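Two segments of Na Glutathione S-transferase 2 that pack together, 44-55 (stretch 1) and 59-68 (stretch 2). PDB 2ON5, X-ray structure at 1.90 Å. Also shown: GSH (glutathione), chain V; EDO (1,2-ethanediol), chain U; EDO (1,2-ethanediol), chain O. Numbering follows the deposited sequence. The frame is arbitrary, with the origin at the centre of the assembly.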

# COMPACT_ATOMS: atom_id res chain seq x y z
N ASP A 44 10.37 -10.33 17.12
CA ASP A 44 9.50 -11.51 17.11
C ASP A 44 8.13 -11.29 17.76
O ASP A 44 7.23 -12.14 17.66
CB ASP A 44 10.21 -12.70 17.74
CG ASP A 44 11.30 -13.26 16.85
OD1 ASP A 44 11.54 -12.74 15.72
OD2 ASP A 44 11.95 -14.22 17.29
N GLU A 45 7.98 -10.17 18.45
CA GLU A 45 6.69 -9.77 19.05
C GLU A 45 5.66 -9.29 18.01
O GLU A 45 4.46 -9.25 18.30
CB GLU A 45 6.91 -8.64 20.06
CG GLU A 45 7.81 -8.97 21.23
CD GLU A 45 8.09 -7.75 22.08
OE1 GLU A 45 7.30 -6.79 21.99
OE2 GLU A 45 9.10 -7.73 22.79
N MET A 46 6.15 -8.91 16.83
CA MET A 46 5.37 -8.19 15.83
C MET A 46 4.94 -9.13 14.70
O MET A 46 5.70 -10.01 14.30
CB MET A 46 6.18 -7.02 15.26
CG MET A 46 6.72 -6.03 16.34
SD MET A 46 5.50 -5.59 17.62
CE MET A 46 6.55 -4.63 18.74
N PRO A 47 3.71 -8.92 14.18
CA PRO A 47 3.10 -9.81 13.16
C PRO A 47 4.01 -10.09 11.96
O PRO A 47 4.05 -11.22 11.48
CB PRO A 47 1.86 -9.01 12.71
CG PRO A 47 1.45 -8.29 13.95
CD PRO A 47 2.80 -7.82 14.54
N PHE A 48 4.70 -9.06 11.48
CA PHE A 48 5.64 -9.22 10.38
C PHE A 48 7.07 -8.86 10.73
O PHE A 48 7.86 -8.49 9.84
CB PHE A 48 5.19 -8.40 9.18
CG PHE A 48 3.77 -8.66 8.78
CD1 PHE A 48 2.81 -7.66 8.88
CD2 PHE A 48 3.38 -9.92 8.32
CE1 PHE A 48 1.46 -7.91 8.50
CE2 PHE A 48 2.05 -10.18 7.95
CZ PHE A 48 1.09 -9.16 8.05
N GLY A 49 7.39 -8.96 12.02
CA GLY A 49 8.75 -8.67 12.50
C GLY A 49 9.17 -7.23 12.24
O GLY A 49 10.38 -6.92 12.22
N GLN A 50 8.19 -6.34 12.10
CA GLN A 50 8.43 -4.93 11.78
C GLN A 50 7.53 -3.98 12.56
O GLN A 50 6.56 -4.42 13.21
CB GLN A 50 8.29 -4.68 10.28
CG GLN A 50 9.47 -5.25 9.46
CD GLN A 50 9.69 -4.52 8.15
OE1 GLN A 50 8.90 -4.63 7.22
NE2 GLN A 50 10.79 -3.78 8.07
N ILE A 51 7.88 -2.70 12.50
CA ILE A 51 7.11 -1.59 13.11
C ILE A 51 6.84 -0.49 12.05
O ILE A 51 7.63 -0.35 11.11
CB ILE A 51 7.83 -1.03 14.38
CG1 ILE A 51 9.35 -0.80 14.13
CG2 ILE A 51 7.61 -1.96 15.58
CD1 ILE A 51 10.07 -0.28 15.35
N PRO A 52 5.76 0.34 12.22
CA PRO A 52 4.92 0.47 13.43
C PRO A 52 3.91 -0.67 13.63
O PRO A 52 3.47 -1.30 12.66
CB PRO A 52 4.19 1.80 13.21
CG PRO A 52 4.01 1.85 11.65
CD PRO A 52 5.34 1.27 11.15
N VAL A 53 3.53 -0.90 14.89
CA VAL A 53 2.42 -1.81 15.20
C VAL A 53 1.49 -1.12 16.19
O VAL A 53 1.97 -0.55 17.20
CB VAL A 53 2.90 -3.16 15.78
CG1 VAL A 53 1.72 -4.05 16.27
CG2 VAL A 53 3.72 -3.90 14.75
N LEU A 54 0.19 -1.18 15.89
CA LEU A 54 -0.85 -0.67 16.78
C LEU A 54 -1.39 -1.83 17.63
O LEU A 54 -1.56 -2.94 17.13
CB LEU A 54 -2.02 -0.03 15.98
CG LEU A 54 -3.23 0.50 16.79
CD1 LEU A 54 -2.87 1.81 17.51
CD2 LEU A 54 -4.48 0.70 15.95
N GLU A 55 -1.65 -1.57 18.90
CA GLU A 55 -2.47 -2.48 19.70
C GLU A 55 -3.74 -1.78 20.10
O GLU A 55 -3.70 -0.65 20.58
CB GLU A 55 -1.73 -2.99 20.94
CG GLU A 55 -0.90 -4.19 20.65
CD GLU A 55 -0.20 -4.77 21.88
OE1 GLU A 55 -0.74 -4.67 23.00
OE2 GLU A 55 0.89 -5.33 21.70
N LYS A 59 -5.03 -6.27 20.84
CA LYS A 59 -5.06 -6.86 19.50
C LYS A 59 -4.07 -6.11 18.60
O LYS A 59 -4.16 -4.88 18.46
CB LYS A 59 -6.47 -6.73 18.90
CG LYS A 59 -7.57 -7.59 19.55
CD LYS A 59 -8.92 -7.49 18.73
CE LYS A 59 -9.48 -6.03 18.63
NZ LYS A 59 -10.86 -5.93 17.96
N GLN A 60 -3.12 -6.82 17.98
CA GLN A 60 -2.12 -6.15 17.18
C GLN A 60 -2.62 -5.94 15.74
O GLN A 60 -3.22 -6.83 15.17
CB GLN A 60 -0.82 -6.96 17.11
CG GLN A 60 -0.01 -6.97 18.41
CD GLN A 60 1.25 -7.78 18.25
OE1 GLN A 60 2.37 -7.29 18.52
NE2 GLN A 60 1.09 -9.02 17.82
N LEU A 61 -2.29 -4.77 15.19
CA LEU A 61 -2.47 -4.45 13.79
C LEU A 61 -1.15 -3.85 13.30
O LEU A 61 -0.74 -2.79 13.80
CB LEU A 61 -3.58 -3.43 13.61
CG LEU A 61 -3.86 -2.94 12.20
CD1 LEU A 61 -4.27 -4.12 11.23
CD2 LEU A 61 -4.91 -1.82 12.24
N ALA A 62 -0.50 -4.55 12.37
CA ALA A 62 0.71 -4.06 11.72
C ALA A 62 0.43 -3.27 10.41
O ALA A 62 -0.72 -3.14 9.98
CB ALA A 62 1.67 -5.23 11.46
N GLN A 63 1.49 -2.76 9.80
CA GLN A 63 1.47 -2.00 8.53
C GLN A 63 0.95 -0.57 8.64
O GLN A 63 -0.25 -0.34 8.84
CB GLN A 63 0.79 -2.80 7.39
CG GLN A 63 1.65 -3.97 6.93
CD GLN A 63 2.80 -3.51 6.01
OE1 GLN A 63 2.93 -2.33 5.69
NE2 GLN A 63 3.63 -4.47 5.59
N SER A 64 1.85 0.40 8.46
CA SER A 64 1.53 1.80 8.74
C SER A 64 0.26 2.31 8.03
O SER A 64 -0.55 2.99 8.66
CB SER A 64 2.73 2.72 8.44
OG SER A 64 3.02 2.71 7.03
N PHE A 65 0.07 1.98 6.75
CA PHE A 65 -1.15 2.40 6.02
C PHE A 65 -2.40 1.67 6.48
O PHE A 65 -3.48 2.27 6.52
CB PHE A 65 -0.99 2.30 4.51
CG PHE A 65 0.06 3.25 3.94
CD1 PHE A 65 1.42 2.91 3.96
CD2 PHE A 65 -0.30 4.49 3.45
CE1 PHE A 65 2.41 3.81 3.45
CE2 PHE A 65 0.66 5.39 2.92
CZ PHE A 65 2.01 5.05 2.92
N ALA A 66 -2.28 0.38 6.82
CA ALA A 66 -3.44 -0.34 7.37
C ALA A 66 -3.85 0.31 8.70
O ALA A 66 -5.04 0.52 8.98
CB ALA A 66 -3.13 -1.81 7.56
N ILE A 67 -2.86 0.66 9.51
CA ILE A 67 -3.12 1.35 10.77
C ILE A 67 -3.72 2.73 10.54
O ILE A 67 -4.70 3.10 11.19
CB ILE A 67 -1.82 1.49 11.62
CG1 ILE A 67 -1.33 0.10 12.04
CG2 ILE A 67 -2.11 2.38 12.88
CD1 ILE A 67 0.19 0.06 12.46
N ALA A 68 -3.12 3.52 9.64
CA ALA A 68 -3.63 4.87 9.38
C ALA A 68 -5.09 4.83 8.92
O ALA A 68 -5.91 5.62 9.39
CB ALA A 68 -2.76 5.61 8.33
N1 GSH V . 5.11 -1.45 4.55
CA1 GSH V . 5.87 -0.84 5.68
C1 GSH V . 4.92 -0.04 6.57
O11 GSH V . 4.38 0.93 6.01
O12 GSH V . 4.65 -0.29 7.78
CB1 GSH V . 6.78 -1.83 6.40
CG1 GSH V . 7.32 -1.31 7.73
CD1 GSH V . 8.84 -1.20 7.79
OE1 GSH V . 9.66 -1.20 6.63
N2 GSH V . 9.30 -1.11 9.04
CA2 GSH V . 10.54 -0.52 9.51
C2 GSH V . 11.22 -1.47 10.48
O2 GSH V . 10.50 -2.41 11.24
CB2 GSH V . 10.25 0.80 10.20
SG2 GSH V . 10.60 2.30 9.23
N3 GSH V . 12.55 -1.40 10.55
CA3 GSH V . 13.31 -2.35 11.34
C3 GSH V . 13.30 -3.78 10.84
O31 GSH V . 12.83 -4.07 9.72
O32 GSH V . 13.77 -4.70 11.55
C1 EDO U . 2.73 -11.93 17.00
O1 EDO U . 2.53 -10.78 16.17
C2 EDO U . 4.18 -12.37 16.89
O2 EDO U . 4.71 -12.48 18.22
C1 EDO O . 2.07 6.33 6.40
O1 EDO O . 3.26 5.64 6.79
C2 EDO O . 0.92 5.86 7.27
O2 EDO O . 1.30 6.15 8.61
O HOH W 1 4.45 -2.22 10.17

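Stretch 1 begins at D44, whose side chain is out of reach of stretch 2; its backbone O instead accepts a hydrogen bond from O2 of an ethanediol (chain U) at 2.6 Å. E45 reaches the partner through its carbonyl, which lies beside the side-chain amide of Q60. The modelled orientation of that amide is doubtful, so whether a hydrogen bond forms there is left open.

From M46 to G49 the chain makes a type I turn, closed by G49 N to M46 O at 3.0 Å. G49 has phi/psi of 61/24, a positive phi that favours glycine. The turn presents P47 and F48 to stretch 2, both with CA-to-CB bonds pointing toward it, and they converge on one methyl group: P47 CG lies 4.0 Å and F48 CD1 3.7 Å from A62 CB. The F48 ring also approaches Q63, CE1 to CG at 4.2 Å, with both neighbours set obliquely to the ring.

Q50 and I51 turn to glutathione. Q50 NE2 donates to GSH O31 at 2.6 Å, and I51 N donates to GSH O2 at 2.9 Å with an angle of 167°; the return bond from GSH N2 to I51 O, 2.8 Å, is weak because its angle is only 123°. I51 directs its CA-to-CB bond away from stretch 2.

P52 follows a cis peptide bond. Its ring packs on the start of the helix, with CG 3.6 Å from S64 CB and 4.3 Å from I67 CD1. Its O lies 3.8 Å from Q63 N, and a water bridges the two, donating to P52 O at 2.8 Å and accepting from Q63 N at 3.0 Å. The same water donates to GSH O12 at 3.1 Å, a ligand atom that also accepts from S64 N at 3.0 Å.

At V53 the chain enters a strand running antiparallel to the one that begins at K59, with 155° between their directions. V53 CG2 meets A62 CB at 4.1 Å, on the sheet face that also carries E55 and Q60. The firmest evidence for the pairing comes next: L54 N donates to L61 O and L61 N to L54 O, both at 2.8 Å, with angles of 160° and 165°. The L54 side chain occupies the other face with L61, and its CB lies 3.9 Å from I67 CG2, joining strand to helix. E55 ends the stretch in a non-hydrogen-bonded pair with Q60: E55 CG and Q60 CG are 3.7 Å apart, while E55 CA makes a CA-H...O contact with K59 O at 3.2 Å and 150°.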